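Local atomic coordinates of hypothetical protein XAC2396 (Xanthomonas axonopodis pv. citri, PDB entry 2G3W), a protein that is of unknown function but, as a YaeQ protein with a compact fold built around a variant PD-(D/E)XK nuclease motif, may be related to nucleases. Residues R8-Q13 with L27-H32; G85-S90 with A102-Y107. One frame throughout, in Å; residues are numbered along the deposited sequence.

Contact 1. Residues R8-Q13 with L27-H32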
loop_
_atom_site.group_PDB
_atom_site.type_symbol
_atom_site.label_atom_id
_atom_site.label_comp_id
_atom_site.label_asym_id
_atom_site.label_seq_id
_atom_site.Cartn_x
_atom_site.Cartn_y
_atom_site.Cartn_z
ATOM N N ARG A 8 -19.148 22.857 -13.580
ATOM C CA ARG A 8 -17.903 22.793 -14.315
ATOM C C ARG A 8 -17.923 21.609 -15.258
ATOM O O ARG A 8 -18.518 20.582 -14.950
ATOM C CB ARG A 8 -16.736 22.652 -13.337
ATOM C CG ARG A 8 -16.844 23.677 -12.220
ATOM C CD ARG A 8 -15.519 24.081 -11.735
ATOM N NE ARG A 8 -15.560 25.097 -10.691
ATOM C CZ ARG A 8 -15.013 26.297 -10.822
ATOM N NH1 ARG A 8 -14.419 26.642 -11.964
ATOM N NH2 ARG A 8 -15.044 27.150 -9.807
ATOM N N ARG A 9 -17.242 21.764 -16.389
ATOM C CA ARG A 9 -17.031 20.682 -17.327
ATOM C C ARG A 9 -15.619 20.140 -17.160
ATOM O O ARG A 9 -14.666 20.895 -16.966
ATOM C CB ARG A 9 -17.233 21.161 -18.766
ATOM C CG ARG A 9 -18.679 21.455 -19.190
ATOM C CD ARG A 9 -18.710 21.753 -20.706
ATOM N NE ARG A 9 -20.053 21.915 -21.277
ATOM C CZ ARG A 9 -20.568 23.071 -21.686
ATOM N NH1 ARG A 9 -19.875 24.202 -21.599
ATOM N NH2 ARG A 9 -21.789 23.098 -22.206
ATOM N N ALA A 10 -15.477 18.823 -17.264
ATOM C CA ALA A 10 -14.157 18.215 -17.210
ATOM C C ALA A 10 -14.063 17.102 -18.224
ATOM O O ALA A 10 -14.898 16.211 -18.243
ATOM C CB ALA A 10 -13.877 17.694 -15.824
ATOM N N GLU A 11 -13.056 17.172 -19.086
ATOM C CA GLU A 11 -12.768 16.080 -20.007
ATOM C C GLU A 11 -11.503 15.383 -19.511
ATOM O O GLU A 11 -10.461 16.031 -19.305
ATOM C CB GLU A 11 -12.585 16.590 -21.427
ATOM C CG GLU A 11 -13.658 17.589 -21.891
ATOM C CD GLU A 11 -15.037 16.958 -22.165
ATOM O OE1 GLU A 11 -15.101 15.831 -22.721
ATOM O OE2 GLU A 11 -16.062 17.608 -21.840
ATOM N N LEU A 12 -11.604 14.075 -19.294
ATOM C CA LEU A 12 -10.463 13.296 -18.820
ATOM C C LEU A 12 -10.036 12.253 -19.843
ATOM O O LEU A 12 -10.828 11.386 -20.233
ATOM C CB LEU A 12 -10.790 12.609 -17.484
ATOM C CG LEU A 12 -11.293 13.443 -16.295
ATOM C CD1 LEU A 12 -11.650 12.557 -15.114
ATOM C CD2 LEU A 12 -10.254 14.482 -15.898
ATOM N N GLN A 13 -8.794 12.367 -20.302
ATOM C CA GLN A 13 -8.167 11.324 -21.081
ATOM C C GLN A 13 -7.218 10.563 -20.165
ATOM O O GLN A 13 -6.149 11.062 -19.804
ATOM C CB GLN A 13 -7.437 11.890 -22.295
ATOM C CG GLN A 13 -7.064 10.820 -23.327
ATOM C CD GLN A 13 -8.271 10.133 -23.953
ATOM O OE1 GLN A 13 -8.955 10.701 -24.803
ATOM N NE2 GLN A 13 -8.515 8.895 -23.553
ATOM N N LEU A 27 -17.214 14.903 -18.276
ATOM C CA LEU A 27 -17.853 15.060 -16.985
ATOM C C LEU A 27 -18.423 16.461 -16.751
ATOM O O LEU A 27 -17.956 17.433 -17.332
ATOM C CB LEU A 27 -16.836 14.753 -15.864
ATOM C CG LEU A 27 -16.219 13.348 -15.877
ATOM C CD1 LEU A 27 -15.298 13.234 -14.713
ATOM C CD2 LEU A 27 -17.269 12.245 -15.829
ATOM N N THR A 28 -19.405 16.514 -15.854
ATOM C CA THR A 28 -20.035 17.717 -15.351
ATOM C C THR A 28 -20.042 17.603 -13.845
ATOM O O THR A 28 -20.405 16.544 -13.303
ATOM C CB THR A 28 -21.481 17.777 -15.914
ATOM O OG1 THR A 28 -21.438 18.427 -17.190
ATOM C CG2 THR A 28 -22.453 18.490 -14.980
ATOM N N LEU A 29 -19.579 18.661 -13.166
ATOM C CA LEU A 29 -19.515 18.701 -11.704
ATOM C C LEU A 29 -20.176 19.945 -11.199
ATOM O O LEU A 29 -19.824 21.055 -11.623
ATOM C CB LEU A 29 -18.060 18.666 -11.182
ATOM C CG LEU A 29 -17.177 17.455 -11.429
ATOM C CD1 LEU A 29 -16.443 17.655 -12.757
ATOM C CD2 LEU A 29 -16.185 17.336 -10.266
ATOM N N ALA A 30 -21.166 19.764 -10.328
ATOM C CA ALA A 30 -21.829 20.895 -9.685
ATOM C C ALA A 30 -21.017 21.210 -8.444
ATOM O O ALA A 30 -20.934 20.389 -7.567
ATOM C CB ALA A 30 -23.257 20.541 -9.294
ATOM N N GLN A 31 -20.420 22.390 -8.369
ATOM C CA GLN A 31 -19.648 22.775 -7.177
ATOM C C GLN A 31 -20.549 23.445 -6.134
ATOM O O GLN A 31 -21.029 24.555 -6.342
ATOM C CB GLN A 31 -18.509 23.726 -7.535
ATOM C CG GLN A 31 -17.634 24.087 -6.328
ATOM C CD GLN A 31 -16.350 24.802 -6.722
ATOM O OE1 GLN A 31 -16.128 25.097 -7.892
ATOM N NE2 GLN A 31 -15.492 25.072 -5.739
ATOM N N HIS A 32 -20.775 22.750 -5.025
ATOM C CA HIS A 32 -21.626 23.249 -3.930
ATOM C C HIS A 32 -21.034 24.560 -3.403
ATOM O O HIS A 32 -19.820 24.727 -3.421
ATOM C CB HIS A 32 -21.678 22.182 -2.817
ATOM C CG HIS A 32 -22.571 22.538 -1.661
ATOM N ND1 HIS A 32 -23.897 22.164 -1.597
ATOM C CD2 HIS A 32 -22.317 23.221 -0.517
ATOM C CE1 HIS A 32 -24.425 22.616 -0.472
ATOM N NE2 HIS A 32 -23.488 23.263 0.200
HETATM O O HOH W 1 -18.147 17.494 -20.144
#
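R8 takes hold of Q31 from the side: NE lies 2.9 Å from Q31 OE1 and NH2 3.0 Å from the same OE1, the oxygen sitting in the guanidinium plane. The bond from NE runs nearly along the C=O axis of the amide, whose plane is turned 49° from the guanidinium. Q31 sets CG anti to the backbone N (chi1 -177°), and its chain, extended beyond CG, carries OE1 to this edge. In the backbone, R8 and L29 exchange two hydrogen bonds, as do A10 and L27, forming the antiparallel pairing of the hairpin 6-16/21-31; R9 and T28 make the non-hydrogen-bonded pair between them. On the face that carries R8, A10 CB meets L29 CD1 at 4.0 Å, while L12 CD1 touches L27 CD1 at 3.7 Å, the L12 and L27 side chains crossing at about a right angle. Helix 37-49 covers A10 and L27 there. A water bridges E11 OE2 and L27 O. Further out, Q31 NE2 donates to E35 O and D37 OD1, which fixes the amide's rotation. With its oxygen turned to a cation and its nitrogen to acceptors, the buried Q31 amide is probably polarised, and its bonds link the hairpin to the start of helix 37-49.

Contact 2. Residues G85-S90 with A102-Y107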
loop_
_atom_site.group_PDB
_atom_site.type_symbol
_atom_site.label_atom_id
_atom_site.label_comp_id
_atom_site.label_asym_id
_atom_site.label_seq_id
_atom_site.Cartn_x
_atom_site.Cartn_y
_atom_site.Cartn_z
ATOM N N GLY A 85 -12.302 13.338 2.467
ATOM C CA GLY A 85 -12.046 13.967 3.766
ATOM C C GLY A 85 -11.811 12.995 4.899
ATOM O O GLY A 85 -11.164 11.932 4.751
ATOM N N GLN A 86 -12.353 13.374 6.056
ATOM C CA GLN A 86 -12.115 12.674 7.278
ATOM C C GLN A 86 -13.462 12.296 7.860
ATOM O O GLN A 86 -13.852 12.867 8.905
ATOM C CB GLN A 86 -11.480 13.644 8.272
ATOM C CG GLN A 86 -10.212 13.179 8.827
ATOM C CD GLN A 86 -9.087 13.987 8.278
ATOM O OE1 GLN A 86 -8.605 14.881 8.969
ATOM N NE2 GLN A 86 -8.671 13.717 7.023
ATOM N N PRO A 87 -14.189 11.357 7.223
ATOM C CA PRO A 87 -15.490 11.002 7.823
ATOM C C PRO A 87 -15.423 10.482 9.248
ATOM O O PRO A 87 -14.486 9.786 9.621
ATOM C CB PRO A 87 -16.019 9.897 6.896
ATOM C CG PRO A 87 -14.925 9.490 6.083
ATOM C CD PRO A 87 -13.957 10.616 5.977
ATOM N N ASP A 88 -16.433 10.806 10.045
ATOM C CA ASP A 88 -16.467 10.296 11.390
ATOM C C ASP A 88 -16.710 8.784 11.403
ATOM O O ASP A 88 -17.026 8.165 10.370
ATOM C CB ASP A 88 -17.429 11.114 12.284
ATOM C CG ASP A 88 -18.922 10.815 12.032
ATOM O OD1 ASP A 88 -19.295 9.925 11.235
ATOM O OD2 ASP A 88 -19.739 11.458 12.702
ATOM N N GLU A 89 -16.528 8.188 12.568
ATOM C CA GLU A 89 -16.661 6.750 12.752
ATOM C C GLU A 89 -17.976 6.163 12.242
ATOM O O GLU A 89 -17.995 5.062 11.703
ATOM C CB GLU A 89 -16.508 6.434 14.232
ATOM C CG GLU A 89 -15.179 6.914 14.728
ATOM C CD GLU A 89 -14.836 6.298 16.038
ATOM O OE1 GLU A 89 -14.490 5.097 16.048
ATOM O OE2 GLU A 89 -14.914 7.016 17.043
ATOM N N SER A 90 -19.072 6.898 12.428
ATOM C CA SER A 90 -20.397 6.395 12.072
ATOM C C SER A 90 -20.568 6.411 10.563
ATOM O O SER A 90 -21.251 5.560 10.008
ATOM C CB SER A 90 -21.478 7.249 12.701
ATOM O OG SER A 90 -21.622 6.931 14.083
ATOM N N ALA A 102 -15.834 0.310 0.294
ATOM C CA ALA A 102 -15.921 1.687 0.742
ATOM C C ALA A 102 -14.540 2.266 0.615
ATOM O O ALA A 102 -13.546 1.548 0.836
ATOM C CB ALA A 102 -16.405 1.755 2.196
ATOM N N VAL A 103 -14.466 3.539 0.237
ATOM C CA VAL A 103 -13.186 4.258 0.116
ATOM C C VAL A 103 -13.277 5.588 0.859
ATOM O O VAL A 103 -14.247 6.336 0.696
ATOM C CB VAL A 103 -12.849 4.531 -1.388
ATOM C CG1 VAL A 103 -11.421 5.144 -1.587
ATOM C CG2 VAL A 103 -13.026 3.219 -2.233
ATOM N N VAL A 104 -12.266 5.882 1.666
ATOM C CA VAL A 104 -12.084 7.189 2.243
ATOM C C VAL A 104 -10.838 7.785 1.582
ATOM O O VAL A 104 -9.794 7.150 1.549
ATOM C CB VAL A 104 -11.856 7.052 3.767
ATOM C CG1 VAL A 104 -11.473 8.424 4.419
ATOM C CG2 VAL A 104 -13.066 6.498 4.393
ATOM N N ILE A 105 -10.949 9.013 1.067
ATOM C CA ILE A 105 -9.812 9.713 0.439
ATOM C C ILE A 105 -9.526 10.964 1.270
ATOM O O ILE A 105 -10.268 11.926 1.207
ATOM C CB ILE A 105 -10.150 10.078 -1.014
ATOM C CG1 ILE A 105 -10.406 8.793 -1.812
ATOM C CG2 ILE A 105 -9.001 10.939 -1.692
ATOM C CD1 ILE A 105 -10.757 9.031 -3.301
ATOM N N GLY A 106 -8.525 10.906 2.126
ATOM C CA GLY A 106 -8.136 12.081 2.911
ATOM C C GLY A 106 -7.047 12.921 2.247
ATOM O O GLY A 106 -6.284 12.420 1.420
ATOM N N TYR A 107 -6.990 14.211 2.615
ATOM C CA TYR A 107 -6.108 15.149 1.942
ATOM C C TYR A 107 -5.778 16.354 2.833
ATOM O O TYR A 107 -5.427 17.412 2.333
ATOM C CB TYR A 107 -6.694 15.533 0.560
ATOM C CG TYR A 107 -8.024 16.246 0.604
ATOM C CD1 TYR A 107 -9.230 15.539 0.742
ATOM C CD2 TYR A 107 -8.090 17.624 0.513
ATOM C CE1 TYR A 107 -10.454 16.217 0.843
ATOM C CE2 TYR A 107 -9.302 18.295 0.557
ATOM C CZ TYR A 107 -10.467 17.584 0.720
ATOM O OH TYR A 107 -11.633 18.259 0.765
#
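G85 N donates to I105 O at 2.8 Å, a backbone hydrogen bond with an N-H...O angle of 154° that joins the residue just past strand 78-84 to the neighbouring strand 101-106. The two segments draw close here, with the CA atoms of G85 and G106 4.4 Å apart. G85 has a positive phi of 93°, part of a conformation in which a side chain would collide with the carbonyl oxygen before it, and which glycine accommodates.

Apolar contact is carried by P87 and V104, which reach toward each other tip to tip. P87 CD lies 3.7 Å from V104 CG1, and P87 CG is 3.9 Å from V104 CG2, so the ring meets both branches of the valine. CG1 is anti to the backbone N (chi1 173°), and it also packs against the backbone, 3.5 Å from G85 O. Strand 78-84, helix 89-98 and strand 101-106 form a beta-alpha-beta crossover, and the contact brings the chain just after the first strand against the end of the second. Within this unit D88 is the N-cap of the helix, its OD1 accepting from R91 N.

Y107 brings its ring edge to G85: CE1 lies 3.8 Å from G85 N and 4.0 Å from G85 CA, while I105 O lies in plane at the edge of the ring. The ring also packs on helix 37-49, against E38, R39 and V42. Q86 NE2 makes its hydrogen bond with T112 OG1, and the Q86 side chain touches A111 and W115, the latter also met by V104, tying both segments to helix 110-123.

From the N terminus the chain runs up strand 6-16 and returns along strand 21-31, where contact 1 closes a short hairpin loop. It then passes through helix 37-49 and strands 56-57, 69-72 and 78-84 before contact 2 closes a second, separate loop around helix 89-98. The loops therefore follow in series, neither nested nor crossing. Both reach the same mixed sheet on opposite sides of the chain's centre: contact 1 pairs an outermost strand with its neighbour, whereas contact 2 joins the loop leaving strand 78-84 to strand 101-106, its parallel neighbour inside the sheet. Their centres are about 22 Å apart and their nearest atoms about 10 Å; helix 37-49 touches side chains of both.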